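Local coordinates for glycosyl hydrolases family 31 family protein (Aspergillus niger, PDB 6DRU) that releases alpha-xylose from the non-reducing terminal glucose of xyloglucan oligosaccharides, acting as an alpha-xylosidase of glycoside hydrolase family 31, at residues 30-35 / 213-218; 158-163 / 630-635; 241-246 / 478-483. One frame throughout, in Å; residues are numbered along the deposited sequence.

Contact 1: 30-35 / 213-218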
ATOM      1  N   ARG A  30       1.774  18.848  27.154  1.00 60.90           N
ATOM      2  CA  ARG A  30       1.135  18.073  26.099  1.00 58.17           C
ATOM      3  C   ARG A  30       1.743  18.460  24.760  1.00 59.54           C
ATOM      4  O   ARG A  30       1.805  19.647  24.421  1.00 61.02           O
ATOM      5  CB  ARG A  30      -0.377  18.303  26.079  1.00 57.51           C
ATOM      6  CG  ARG A  30      -1.094  17.463  25.038  1.00 57.81           C
ATOM      7  CD  ARG A  30      -2.566  17.814  24.945  1.00 55.19           C
ATOM      8  NE  ARG A  30      -3.298  16.823  24.163  1.00 62.65           N
ATOM      9  CZ  ARG A  30      -4.562  16.960  23.777  1.00 67.22           C
ATOM     10  NH1 ARG A  30      -5.240  18.054  24.096  1.00 61.62           N
ATOM     11  NH2 ARG A  30      -5.146  16.003  23.068  1.00 60.62           N
ATOM     12  N   VAL A  31       2.191  17.462  24.001  1.00 49.60           N
ATOM     13  CA  VAL A  31       2.869  17.677  22.728  1.00 54.06           C
ATOM     14  C   VAL A  31       2.054  17.020  21.625  1.00 53.47           C
ATOM     15  O   VAL A  31       1.671  15.850  21.739  1.00 54.72           O
ATOM     16  CB  VAL A  31       4.306  17.125  22.750  1.00 46.78           C
ATOM     17  CG1 VAL A  31       4.948  17.260  21.380  1.00 46.07           C
ATOM     18  CG2 VAL A  31       5.131  17.848  23.795  1.00 54.58           C
ATOM     19  N   ARG A  32       1.787  17.777  20.562  1.00 50.64           N
ATOM     20  CA  ARG A  32       1.107  17.272  19.377  1.00 61.02           C
ATOM     21  C   ARG A  32       1.872  17.709  18.136  1.00 54.62           C
ATOM     22  O   ARG A  32       2.335  18.851  18.054  1.00 58.22           O
ATOM     23  CB  ARG A  32      -0.347  17.759  19.316  1.00 45.92           C
ATOM     24  CG  ARG A  32      -1.291  16.930  20.171  1.00 53.57           C
ATOM     25  CD  ARG A  32      -2.714  17.458  20.141  1.00 55.44           C
ATOM     26  NE  ARG A  32      -2.846  18.720  20.861  1.00 58.31           N
ATOM     27  CZ  ARG A  32      -4.006  19.323  21.102  1.00 59.86           C
ATOM     28  NH1 ARG A  32      -5.141  18.778  20.685  1.00 55.00           N
ATOM     29  NH2 ARG A  32      -4.032  20.471  21.765  1.00 65.14           N
ATOM     30  N   ALA A  33       2.006  16.796  17.178  1.00 46.87           N
ATOM     31  CA  ALA A  33       2.768  17.053  15.966  1.00 54.73           C
ATOM     32  C   ALA A  33       2.079  16.403  14.776  1.00 57.94           C
ATOM     33  O   ALA A  33       1.508  15.316  14.899  1.00 57.72           O
ATOM     34  CB  ALA A  33       4.207  16.530  16.089  1.00 50.74           C
ATOM     35  N   TRP A  34       2.140  17.076  13.622  1.00 55.49           N
ATOM     36  CA  TRP A  34       1.526  16.571  12.403  1.00 52.30           C
ATOM     37  C   TRP A  34       2.247  17.122  11.181  1.00 53.76           C
ATOM     38  O   TRP A  34       2.653  18.293  11.188  1.00 57.59           O
ATOM     39  CB  TRP A  34       0.039  16.936  12.329  1.00 56.24           C
ATOM     40  CG  TRP A  34      -0.239  18.415  12.311  1.00 59.76           C
ATOM     41  CD1 TRP A  34      -0.314  19.221  11.212  1.00 64.26           C
ATOM     42  CD2 TRP A  34      -0.494  19.257  13.442  1.00 64.57           C
ATOM     43  NE1 TRP A  34      -0.594  20.513  11.589  1.00 61.87           N
ATOM     44  CE2 TRP A  34      -0.708  20.561  12.953  1.00 59.75           C
ATOM     45  CE3 TRP A  34      -0.557  19.035  14.821  1.00 63.36           C
ATOM     46  CZ2 TRP A  34      -0.984  21.637  13.793  1.00 66.67           C
ATOM     47  CZ3 TRP A  34      -0.829  20.107  15.655  1.00 64.29           C
ATOM     48  CH2 TRP A  34      -1.040  21.391  15.136  1.00 63.37           C
ATOM     49  N   PRO A  35       2.437  16.308  10.137  1.00 53.02           N
ATOM     50  CA  PRO A  35       3.020  16.824   8.891  1.00 55.06           C
ATOM     51  C   PRO A  35       1.979  17.234   7.856  1.00 58.27           C
ATOM     52  O   PRO A  35       1.015  16.502   7.603  1.00 54.77           O
ATOM     53  CB  PRO A  35       3.861  15.643   8.395  1.00 52.01           C
ATOM     54  CG  PRO A  35       3.113  14.440   8.880  1.00 47.74           C
ATOM     55  CD  PRO A  35       2.413  14.834  10.166  1.00 50.83           C
ATOM     56  N   THR A 213      -2.067   6.998  11.323  1.00 53.69           N
ATOM     57  CA  THR A 213      -2.640   8.084  12.104  1.00 63.97           C
ATOM     58  C   THR A 213      -2.574   9.365  11.287  1.00 60.23           C
ATOM     59  O   THR A 213      -1.904   9.436  10.254  1.00 63.30           O
ATOM     60  CB  THR A 213      -1.914   8.257  13.442  1.00 58.14           C
ATOM     61  OG1 THR A 213      -2.573   9.262  14.221  1.00 66.56           O
ATOM     62  CG2 THR A 213      -0.468   8.672  13.211  1.00 54.55           C
ATOM     63  N   THR A 214      -3.288  10.380  11.767  1.00 60.12           N
ATOM     64  CA  THR A 214      -3.224  11.718  11.204  1.00 57.76           C
ATOM     65  C   THR A 214      -2.643  12.731  12.177  1.00 59.73           C
ATOM     66  O   THR A 214      -2.564  13.918  11.840  1.00 60.32           O
ATOM     67  CB  THR A 214      -4.615  12.183  10.752  1.00 64.91           C
ATOM     68  OG1 THR A 214      -5.450  12.392  11.900  1.00 61.97           O
ATOM     69  CG2 THR A 214      -5.256  11.141   9.843  1.00 59.72           C
ATOM     70  N   LEU A 215      -2.228  12.296  13.369  1.00 60.82           N
ATOM     71  CA  LEU A 215      -1.765  13.194  14.418  1.00 62.59           C
ATOM     72  C   LEU A 215      -1.089  12.415  15.539  1.00 61.85           C
ATOM     73  O   LEU A 215      -1.633  11.417  16.021  1.00 59.61           O
ATOM     74  CB  LEU A 215      -2.932  14.010  14.979  1.00 58.76           C
ATOM     75  CG  LEU A 215      -2.643  14.818  16.246  1.00 54.24           C
ATOM     76  CD1 LEU A 215      -1.601  15.887  15.971  1.00 55.55           C
ATOM     77  CD2 LEU A 215      -3.919  15.431  16.800  1.00 65.03           C
ATOM     78  N   VAL A 216       0.092  12.865  15.961  1.00 52.23           N
ATOM     79  CA  VAL A 216       0.804  12.286  17.095  1.00 50.95           C
ATOM     80  C   VAL A 216       0.503  13.126  18.327  1.00 58.82           C
ATOM     81  O   VAL A 216       0.444  14.360  18.252  1.00 58.40           O
ATOM     82  CB  VAL A 216       2.319  12.213  16.822  1.00 51.20           C
ATOM     83  CG1 VAL A 216       3.039  11.545  17.979  1.00 54.68           C
ATOM     84  CG2 VAL A 216       2.585  11.462  15.531  1.00 54.35           C
ATOM     85  N   ASP A 217       0.310  12.462  19.467  1.00 52.84           N
ATOM     86  CA  ASP A 217      -0.136  13.138  20.681  1.00 61.61           C
ATOM     87  C   ASP A 217       0.398  12.388  21.892  1.00 61.43           C
ATOM     88  O   ASP A 217       0.123  11.194  22.052  1.00 57.76           O
ATOM     89  CB  ASP A 217      -1.668  13.215  20.718  1.00 56.81           C
ATOM     90  CG  ASP A 217      -2.195  14.036  21.883  1.00 68.94           C
ATOM     91  OD1 ASP A 217      -1.385  14.654  22.606  1.00 70.42           O
ATOM     92  OD2 ASP A 217      -3.431  14.071  22.068  1.00 66.78           O
ATOM     93  N   TYR A 218       1.157  13.081  22.741  1.00 53.52           N
ATOM     94  CA  TYR A 218       1.623  12.486  23.985  1.00 59.28           C
ATOM     95  C   TYR A 218       1.682  13.549  25.073  1.00 54.21           C
ATOM     96  O   TYR A 218       1.704  14.751  24.799  1.00 50.46           O
ATOM     97  CB  TYR A 218       2.987  11.797  23.817  1.00 53.50           C
ATOM     98  CG  TYR A 218       4.155  12.704  23.486  1.00 56.91           C
ATOM     99  CD1 TYR A 218       4.868  13.349  24.492  1.00 50.50           C
ATOM    100  CD2 TYR A 218       4.572  12.883  22.174  1.00 60.88           C
ATOM    101  CE1 TYR A 218       5.945  14.166  24.197  1.00 44.32           C
ATOM    102  CE2 TYR A 218       5.651  13.697  21.870  1.00 58.03           C
ATOM    103  CZ  TYR A 218       6.333  14.334  22.886  1.00 49.94           C
ATOM    104  OH  TYR A 218       7.404  15.146  22.589  1.00 49.30           O
TER
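D217 OD2 is gripped by two donors, R30 NH2 at 2.8 Å from across the strand pair and the ND2 of N192. Beside it, D217 OD1 accepts from R30 NE at 3.3 Å. The guanidinium thus holds the carboxylate side-on through NE and NH2, one nitrogen to each oxygen and both on the syn side, with the two planes 34° apart. R30 reaches so far because its chain is extended, with CG anti to the backbone N (chi1 -177°). R32 lies alongside D217, its CG next to OD1, while its NH2 is bonded to Q22 and G61 and its guanidinium has R30 NH1 over one face, offset toward the rim. The aspartate's negative charge probably eases the closeness of these two like charges in a buried setting.

Strands 28-35 and 216-222 are antiparallel here. V31 with Y218 and A33 with V216 are hydrogen-bonded pairs; R32 with D217, between them, is a non-hydrogen-bonded pair. The bond from V31 N to Y218 O, 2.9 Å, is nearly straight. On the face opposite the charges, V31 CB lies 3.8 Å from the Y218 ring centroid, over the ring face but offset toward the rim, in a CH-pi contact; a beta-branched residue suits this by presenting a broad, stiff hydrocarbon surface. Near the start of 216-222, L215 CD1 comes within 3.5 Å of W34 CE3, two apolar side chains running the same way.

Strand 17-23 flanks 28-35 on its other side. The V31, A33, V216 and Y218 face turns to a second sheet, where V216 meets A137 and F139 of strand 135-142 and A33 meets Y126 of strand 124-127, as in the N-terminal beta-sandwich of this family.

Contact 2: 158-163 / 630-635. With NAG (2-acetamido-2-deoxy-beta-D-glucopyranose), chain E.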
ATOM      1  N   HIS A 158       6.134 -11.934  34.292  1.00 55.24           N
ATOM      2  CA  HIS A 158       6.766 -12.117  35.600  1.00 60.55           C
ATOM      3  C   HIS A 158       7.758 -10.996  35.907  1.00 64.03           C
ATOM      4  O   HIS A 158       8.765 -11.212  36.586  1.00 69.71           O
ATOM      5  CB  HIS A 158       7.448 -13.486  35.698  1.00 66.72           C
ATOM      6  CG  HIS A 158       7.493 -14.046  37.085  1.00 65.48           C
ATOM      7  ND1 HIS A 158       7.613 -15.397  37.337  1.00 59.68           N
ATOM      8  CD2 HIS A 158       7.432 -13.443  38.295  1.00 69.09           C
ATOM      9  CE1 HIS A 158       7.624 -15.600  38.642  1.00 68.56           C
ATOM     10  NE2 HIS A 158       7.517 -14.430  39.246  1.00 74.08           N
ATOM     11  N   MET A 159       7.481  -9.791  35.405  1.00 59.04           N
ATOM     12  CA  MET A 159       8.354  -8.641  35.596  1.00 58.79           C
ATOM     13  C   MET A 159       7.529  -7.410  35.937  1.00 53.20           C
ATOM     14  O   MET A 159       6.427  -7.226  35.413  1.00 58.04           O
ATOM     15  CB  MET A 159       9.178  -8.346  34.334  1.00 55.86           C
ATOM     16  CG  MET A 159       9.878  -9.550  33.730  1.00 60.84           C
ATOM     17  SD  MET A 159      10.607  -9.181  32.122  1.00 83.93           S
ATOM     18  CE  MET A 159      11.956  -8.120  32.620  1.00 74.59           C
ATOM     19  N   ILE A 160       8.062  -6.573  36.825  1.00 54.60           N
ATOM     20  CA  ILE A 160       7.523  -5.238  37.039  1.00 58.85           C
ATOM     21  C   ILE A 160       8.415  -4.154  36.449  1.00 62.11           C
ATOM     22  O   ILE A 160       7.936  -3.027  36.245  1.00 66.03           O
ATOM     23  CB  ILE A 160       7.257  -4.958  38.533  1.00 58.61           C
ATOM     24  CG1 ILE A 160       8.522  -5.189  39.360  1.00 67.25           C
ATOM     25  CG2 ILE A 160       6.093  -5.797  39.042  1.00 48.53           C
ATOM     26  CD1 ILE A 160       8.384  -4.751  40.798  1.00 63.66           C
ATOM     27  N   ASN A 161       9.686  -4.446  36.181  1.00 62.91           N
ATOM     28  CA  ASN A 161      10.571  -3.543  35.454  1.00 66.09           C
ATOM     29  C   ASN A 161      10.554  -3.957  33.987  1.00 67.92           C
ATOM     30  O   ASN A 161      11.096  -5.007  33.624  1.00 61.50           O
ATOM     31  CB  ASN A 161      11.988  -3.586  36.022  1.00 61.79           C
ATOM     32  CG  ASN A 161      12.942  -2.665  35.284  1.00 65.89           C
ATOM     33  OD1 ASN A 161      12.521  -1.734  34.598  1.00 61.93           O
ATOM     34  ND2 ASN A 161      14.237  -2.924  35.422  1.00 64.53           N
ATOM     35  N   LYS A 162       9.933  -3.133  33.146  1.00 64.08           N
ATOM     36  CA  LYS A 162       9.769  -3.442  31.734  1.00 58.30           C
ATOM     37  C   LYS A 162      10.934  -2.957  30.878  1.00 57.87           C
ATOM     38  O   LYS A 162      10.859  -3.047  29.649  1.00 62.57           O
ATOM     39  CB  LYS A 162       8.457  -2.847  31.215  1.00 49.15           C
ATOM     40  CG  LYS A 162       7.219  -3.326  31.965  1.00 56.74           C
ATOM     41  CD  LYS A 162       7.013  -4.828  31.804  1.00 59.43           C
ATOM     42  CE  LYS A 162       5.918  -5.346  32.730  1.00 57.37           C
ATOM     43  NZ  LYS A 162       4.555  -5.191  32.150  1.00 61.92           N
ATOM     44  N   LYS A 163      12.000  -2.451  31.495  1.00 55.73           N
ATOM     45  CA  LYS A 163      13.158  -1.995  30.737  1.00 50.93           C
ATOM     46  C   LYS A 163      13.766  -3.147  29.947  1.00 53.15           C
ATOM     47  O   LYS A 163      13.858  -4.277  30.434  1.00 55.37           O
ATOM     48  CB  LYS A 163      14.200  -1.393  31.680  1.00 64.64           C
ATOM     49  CG  LYS A 163      15.477  -0.921  31.001  1.00 52.56           C
ATOM     50  CD  LYS A 163      15.381   0.543  30.615  1.00 62.93           C
ATOM     51  CE  LYS A 163      16.636   1.011  29.902  1.00 60.12           C
ATOM     52  NZ  LYS A 163      16.468   2.374  29.325  1.00 65.79           N
ATOM     53  N   GLN A 630      17.264  -1.938  43.725  1.00 72.13           N
ATOM     54  CA  GLN A 630      17.898  -2.971  42.915  1.00 81.30           C
ATOM     55  C   GLN A 630      17.014  -4.208  42.806  1.00 76.11           C
ATOM     56  O   GLN A 630      17.033  -4.892  41.776  1.00 85.56           O
ATOM     57  CB  GLN A 630      19.275  -3.327  43.487  1.00 70.06           C
ATOM     58  CG  GLN A 630      20.060  -4.388  42.700  1.00 80.19           C
ATOM     59  CD  GLN A 630      19.796  -5.834  43.124  1.00100.71           C
ATOM     60  OE1 GLN A 630      18.853  -6.131  43.860  1.00106.04           O
ATOM     61  NE2 GLN A 630      20.631  -6.743  42.635  1.00 97.72           N
ATOM     62  N   LEU A 631      16.240  -4.513  43.852  1.00 72.24           N
ATOM     63  CA  LEU A 631      15.341  -5.660  43.801  1.00 72.67           C
ATOM     64  C   LEU A 631      14.260  -5.500  42.743  1.00 68.82           C
ATOM     65  O   LEU A 631      13.726  -6.504  42.260  1.00 75.08           O
ATOM     66  CB  LEU A 631      14.691  -5.885  45.168  1.00 77.02           C
ATOM     67  CG  LEU A 631      15.595  -6.384  46.294  1.00 65.50           C
ATOM     68  CD1 LEU A 631      14.914  -6.205  47.645  1.00 51.59           C
ATOM     69  CD2 LEU A 631      15.967  -7.839  46.066  1.00 51.55           C
ATOM     70  N   VAL A 632      13.926  -4.264  42.368  1.00 71.68           N
ATOM     71  CA  VAL A 632      12.955  -4.058  41.300  1.00 70.98           C
ATOM     72  C   VAL A 632      13.625  -4.141  39.934  1.00 68.71           C
ATOM     73  O   VAL A 632      13.064  -4.713  38.993  1.00 71.05           O
ATOM     74  CB  VAL A 632      12.230  -2.715  41.497  1.00 66.00           C
ATOM     75  CG1 VAL A 632      11.285  -2.451  40.344  1.00 63.71           C
ATOM     76  CG2 VAL A 632      11.470  -2.717  42.812  1.00 49.57           C
ATOM     77  N   SER A 633      14.834  -3.588  39.802  1.00 64.55           N
ATOM     78  CA  SER A 633      15.518  -3.615  38.512  1.00 73.85           C
ATOM     79  C   SER A 633      15.819  -5.043  38.078  1.00 71.52           C
ATOM     80  O   SER A 633      15.721  -5.375  36.890  1.00 66.95           O
ATOM     81  CB  SER A 633      16.806  -2.796  38.572  1.00 63.58           C
ATOM     82  OG  SER A 633      17.885  -3.579  39.049  1.00 93.82           O
ATOM     83  N   SER A 634      16.180  -5.905  39.026  1.00 75.41           N
ATOM     84  CA  SER A 634      16.487  -7.298  38.730  1.00 70.11           C
ATOM     85  C   SER A 634      15.246  -8.177  38.691  1.00 69.48           C
ATOM     86  O   SER A 634      15.367  -9.378  38.424  1.00 65.23           O
ATOM     87  CB  SER A 634      17.471  -7.850  39.764  1.00 76.04           C
ATOM     88  OG  SER A 634      16.930  -7.767  41.071  1.00 77.18           O
ATOM     89  N   ASN A 635      14.068  -7.608  38.940  1.00 66.43           N
ATOM     90  CA  ASN A 635      12.812  -8.354  38.982  1.00 65.91           C
ATOM     91  C   ASN A 635      12.909  -9.531  39.951  1.00 68.63           C
ATOM     92  O   ASN A 635      12.576 -10.673  39.626  1.00 75.25           O
ATOM     93  CB  ASN A 635      12.406  -8.813  37.580  1.00 70.99           C
ATOM     94  CG  ASN A 635      12.087  -7.650  36.657  1.00 72.74           C
ATOM     95  OD1 ASN A 635      11.074  -6.966  36.821  1.00 59.60           O
ATOM     96  ND2 ASN A 635      12.960  -7.413  35.684  1.00 68.61           N
TER
HETATM   97  C1  NAG E   1      10.758 -16.525  41.132  1.00 69.95           C
HETATM   98  C2  NAG E   1      10.036 -17.857  41.068  1.00 70.44           C
HETATM   99  C3  NAG E   1      10.548 -18.736  39.989  1.00 63.56           C
HETATM  100  C4  NAG E   1      10.616 -17.984  38.680  1.00 68.93           C
HETATM  101  C5  NAG E   1      11.436 -16.730  38.872  1.00 70.57           C
HETATM  102  C6  NAG E   1      11.524 -15.970  37.563  1.00 63.77           C
HETATM  103  C7  NAG E   1       9.017 -18.749  43.123  1.00 64.74           C
HETATM  104  C8  NAG E   1       9.152 -19.453  44.455  1.00 65.95           C
HETATM  105  N2  NAG E   1      10.164 -18.518  42.319  1.00 68.51           N
HETATM  106  O3  NAG E   1       9.717 -19.869  39.882  1.00 69.42           O
HETATM  107  O4  NAG E   1      11.208 -18.792  37.691  1.00 68.63           O
HETATM  108  O5  NAG E   1      10.813 -15.937  39.854  1.00 74.22           O
HETATM  109  O6  NAG E   1      11.048 -14.655  37.737  1.00 83.70           O
HETATM  110  O7  NAG E   1       7.925 -18.377  42.743  1.00 63.34           O
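N635 meets I160 and N161 just where helix 628-633 ends in a Schellman motif. The contact joins the loop between strands 149-151 and 166-168 to this helix of the family's C-terminal domain. The positive phi of N635 (54°) lets the chain turn out of the helix, a conformation asparagine tolerates well, and its short amide side chain then reaches the loop.

The hydrogen bonds centre on N635 OD1, which accepts from two successive backbone nitrogens: N161 N at 2.9 Å, in the plane of the amide, and I160 N through a weaker, more bent bond. N161 answers toward the helix end, its ND2 giving a bond of 3.2 Å to S633 O. N161 OD1 also accepts from K163 N, which lies above its carbonyl plane, closing an Asx turn, and from I149 N.

Apolar contact comes from I160, whose CD1 touches V632 CG1 at 3.7 Å, the two side chains crossing at about a right angle. M159 CB lies by N635 OD1 and its CE by N635 ND2.

The glycan contact is at H158, whose NE2 bonds to Q641, and the sugar NAG has its O6 3.5 Å above the centre of the imidazole ring.

Contact 3: 241-246 / 478-483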
ATOM      1  N   ARG A 241     -10.512   9.405  36.808  1.00 62.17           N
ATOM      2  CA  ARG A 241     -10.595   9.033  38.212  1.00 62.05           C
ATOM      3  C   ARG A 241     -11.676   7.976  38.385  1.00 62.79           C
ATOM      4  O   ARG A 241     -12.824   8.182  37.975  1.00 62.21           O
ATOM      5  CB  ARG A 241     -10.899  10.252  39.084  1.00 67.30           C
ATOM      6  CG  ARG A 241      -9.739  11.222  39.234  1.00 63.58           C
ATOM      7  CD  ARG A 241      -8.750  10.746  40.287  1.00 64.65           C
ATOM      8  NE  ARG A 241      -7.546  11.571  40.314  1.00 62.62           N
ATOM      9  CZ  ARG A 241      -7.502  12.810  40.794  1.00 69.80           C
ATOM     10  NH1 ARG A 241      -8.600  13.371  41.285  1.00 68.89           N
ATOM     11  NH2 ARG A 241      -6.363  13.490  40.780  1.00 64.36           N
ATOM     12  N   ALA A 242     -11.306   6.846  38.983  1.00 65.63           N
ATOM     13  CA  ALA A 242     -12.230   5.732  39.096  1.00 58.88           C
ATOM     14  C   ALA A 242     -13.427   6.107  39.969  1.00 63.20           C
ATOM     15  O   ALA A 242     -13.314   6.940  40.872  1.00 75.15           O
ATOM     16  CB  ALA A 242     -11.528   4.511  39.680  1.00 58.77           C
ATOM     17  N   PRO A 243     -14.581   5.508  39.719  1.00 59.30           N
ATOM     18  CA  PRO A 243     -15.751   5.728  40.572  1.00 61.69           C
ATOM     19  C   PRO A 243     -15.669   4.874  41.834  1.00 71.73           C
ATOM     20  O   PRO A 243     -14.757   4.070  42.017  1.00 80.65           O
ATOM     21  CB  PRO A 243     -16.910   5.296  39.677  1.00 58.35           C
ATOM     22  CG  PRO A 243     -16.311   4.256  38.792  1.00 64.21           C
ATOM     23  CD  PRO A 243     -14.897   4.681  38.542  1.00 57.00           C
ATOM     24  N   ALA A 244     -16.651   5.066  42.711  1.00 70.96           N
ATOM     25  CA  ALA A 244     -16.621   4.165  43.855  1.00 66.61           C
ATOM     26  C   ALA A 244     -17.428   2.905  43.550  1.00 72.94           C
ATOM     27  O   ALA A 244     -18.533   2.993  43.006  1.00 72.00           O
ATOM     28  CB  ALA A 244     -17.184   4.846  45.098  1.00 61.10           C
ATOM     29  N   PRO A 245     -16.899   1.727  43.891  1.00 65.15           N
ATOM     30  CA  PRO A 245     -17.586   0.492  43.524  1.00 65.20           C
ATOM     31  C   PRO A 245     -18.812   0.270  44.406  1.00 67.04           C
ATOM     32  O   PRO A 245     -18.869   0.767  45.536  1.00 71.84           O
ATOM     33  CB  PRO A 245     -16.518  -0.589  43.768  1.00 57.95           C
ATOM     34  CG  PRO A 245     -15.697  -0.025  44.872  1.00 56.41           C
ATOM     35  CD  PRO A 245     -15.649   1.466  44.624  1.00 60.95           C
ATOM     36  N   PRO A 246     -19.804  -0.462  43.906  1.00 67.40           N
ATOM     37  CA  PRO A 246     -20.928  -0.839  44.774  1.00 64.89           C
ATOM     38  C   PRO A 246     -20.461  -1.795  45.856  1.00 70.91           C
ATOM     39  O   PRO A 246     -19.586  -2.634  45.630  1.00 73.55           O
ATOM     40  CB  PRO A 246     -21.909  -1.512  43.810  1.00 54.53           C
ATOM     41  CG  PRO A 246     -21.057  -2.005  42.698  1.00 59.84           C
ATOM     42  CD  PRO A 246     -19.944  -1.009  42.550  1.00 62.21           C
ATOM     43  N   ARG A 478     -11.972   4.762  34.401  1.00 62.51           N
ATOM     44  CA  ARG A 478     -13.102   5.670  34.549  1.00 57.57           C
ATOM     45  C   ARG A 478     -14.444   4.951  34.544  1.00 63.58           C
ATOM     46  O   ARG A 478     -15.463   5.584  34.841  1.00 66.80           O
ATOM     47  CB  ARG A 478     -13.082   6.711  33.430  1.00 56.12           C
ATOM     48  CG  ARG A 478     -13.516   6.162  32.081  1.00 63.58           C
ATOM     49  CD  ARG A 478     -13.405   7.208  30.987  1.00 59.66           C
ATOM     50  NE  ARG A 478     -12.015   7.547  30.699  1.00 61.55           N
ATOM     51  CZ  ARG A 478     -11.635   8.417  29.770  1.00 62.20           C
ATOM     52  NH1 ARG A 478     -12.543   9.043  29.032  1.00 67.58           N
ATOM     53  NH2 ARG A 478     -10.346   8.662  29.577  1.00 63.15           N
ATOM     54  N   PHE A 479     -14.475   3.662  34.222  1.00 58.67           N
ATOM     55  CA  PHE A 479     -15.717   2.917  34.081  1.00 64.47           C
ATOM     56  C   PHE A 479     -15.997   2.078  35.322  1.00 62.55           C
ATOM     57  O   PHE A 479     -15.083   1.686  36.052  1.00 60.34           O
ATOM     58  CB  PHE A 479     -15.668   1.999  32.857  1.00 65.16           C
ATOM     59  CG  PHE A 479     -15.355   2.708  31.571  1.00 62.65           C
ATOM     60  CD1 PHE A 479     -16.228   3.646  31.049  1.00 62.19           C
ATOM     61  CD2 PHE A 479     -14.194   2.418  30.872  1.00 66.84           C
ATOM     62  CE1 PHE A 479     -15.943   4.293  29.861  1.00 58.23           C
ATOM     63  CE2 PHE A 479     -13.905   3.061  29.682  1.00 62.25           C
ATOM     64  CZ  PHE A 479     -14.782   4.000  29.176  1.00 52.74           C
ATOM     65  N   CYS A 480     -17.282   1.800  35.551  1.00 62.04           N
ATOM     66  CA  CYS A 480     -17.686   0.790  36.523  1.00 60.57           C
ATOM     67  C   CYS A 480     -17.308  -0.587  35.992  1.00 58.76           C
ATOM     68  O   CYS A 480     -18.184  -1.418  35.732  1.00 60.65           O
ATOM     69  CB  CYS A 480     -19.193   0.857  36.796  1.00 62.25           C
ATOM     70  SG  CYS A 480     -19.819   2.434  37.438  1.00 98.47           S
ATOM     71  N   SER A 481     -16.012  -0.840  35.827  1.00 58.64           N
ATOM     72  CA  SER A 481     -15.544  -2.022  35.121  1.00 58.89           C
ATOM     73  C   SER A 481     -14.253  -2.512  35.757  1.00 58.38           C
ATOM     74  O   SER A 481     -13.367  -1.713  36.071  1.00 59.99           O
ATOM     75  CB  SER A 481     -15.320  -1.719  33.634  1.00 55.97           C
ATOM     76  OG  SER A 481     -14.948  -2.887  32.923  1.00 68.40           O
ATOM     77  N   MET A 482     -14.154  -3.826  35.940  1.00 56.06           N
ATOM     78  CA  MET A 482     -12.972  -4.458  36.508  1.00 63.12           C
ATOM     79  C   MET A 482     -12.308  -5.346  35.464  1.00 63.59           C
ATOM     80  O   MET A 482     -12.986  -5.999  34.664  1.00 66.85           O
ATOM     81  CB  MET A 482     -13.326  -5.277  37.755  1.00 57.13           C
ATOM     82  CG  MET A 482     -14.258  -6.447  37.496  1.00 67.10           C
ATOM     83  SD  MET A 482     -14.638  -7.392  38.983  1.00 66.95           S
ATOM     84  CE  MET A 482     -15.996  -6.436  39.653  1.00 59.21           C
ATOM     85  N   ILE A 483     -10.979  -5.358  35.470  1.00 64.41           N
ATOM     86  CA  ILE A 483     -10.188  -6.132  34.521  1.00 61.38           C
ATOM     87  C   ILE A 483      -9.726  -7.407  35.211  1.00 73.17           C
ATOM     88  O   ILE A 483      -9.377  -7.389  36.398  1.00 72.70           O
ATOM     89  CB  ILE A 483      -8.981  -5.312  34.021  1.00 59.02           C
ATOM     90  CG1 ILE A 483      -9.438  -3.979  33.423  1.00 51.04           C
ATOM     91  CG2 ILE A 483      -8.185  -6.095  32.990  1.00 61.36           C
ATOM     92  CD1 ILE A 483     -10.283  -4.116  32.187  1.00 64.49           C
TER
HETATM   93  O   HOH W   1     -15.093   7.874  36.142  1.00 60.23           O
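R241 and R478 are joined across this contact by water rather than by a direct hydrogen bond: water 1 donates to R241 O at 2.9 Å and to R478 O at 2.7 Å. Two carbonyl oxygens, both acceptors, cannot hydrogen-bond to each other, and a water with two hydrogens to give suits the space between them. The arginine ends turn elsewhere, R241 to S236 and E53, R478 to G475.

The direct touching falls to P243. Its CD lies 3.9 Å from both R478 O and F479 O, and its CG approaches C480 SG at 4.2 Å. Proline fits here, since its ring offers a compact apolar surface and its nitrogen has no hydrogen to satisfy. C480 is the centre of an inverse gamma turn and forms a disulfide with C463, on which P243 also packs, so the ring leans on a covalently fixed part of the chain. R478 CG sits over the centre of the F479 ring, and W441 meets that ring edge-to-face.

The segment 241-246 leads toward strand 252-254, and 478-483 enters strand 481-484. The contact thus brings together the approaches to two strands of the TIM barrel characteristic of this glycosidase family.

The three contacts are separate: their centres are 28 to 31 Å apart, and by nearest atoms the closest pair is contacts 1 and 3, about 11 Å apart. Contacts 1 and 2 come no nearer than about 17 Å, contacts 2 and 3 about 13 Å. Along the chain, contact 1 closes before contact 3 opens, whereas contact 2 interleaves with contact 1 and encloses contact 3, tying a loop of the N-terminal half to a helix of the C-terminal domain. All three lie away from the xylose pocket. Yet strand 481-484, which contact 3 leads into, ends at W484 of that pocket, and the chain runs on to D487, the proton donor; the other active-site aspartate, D395, follows strand 391-394.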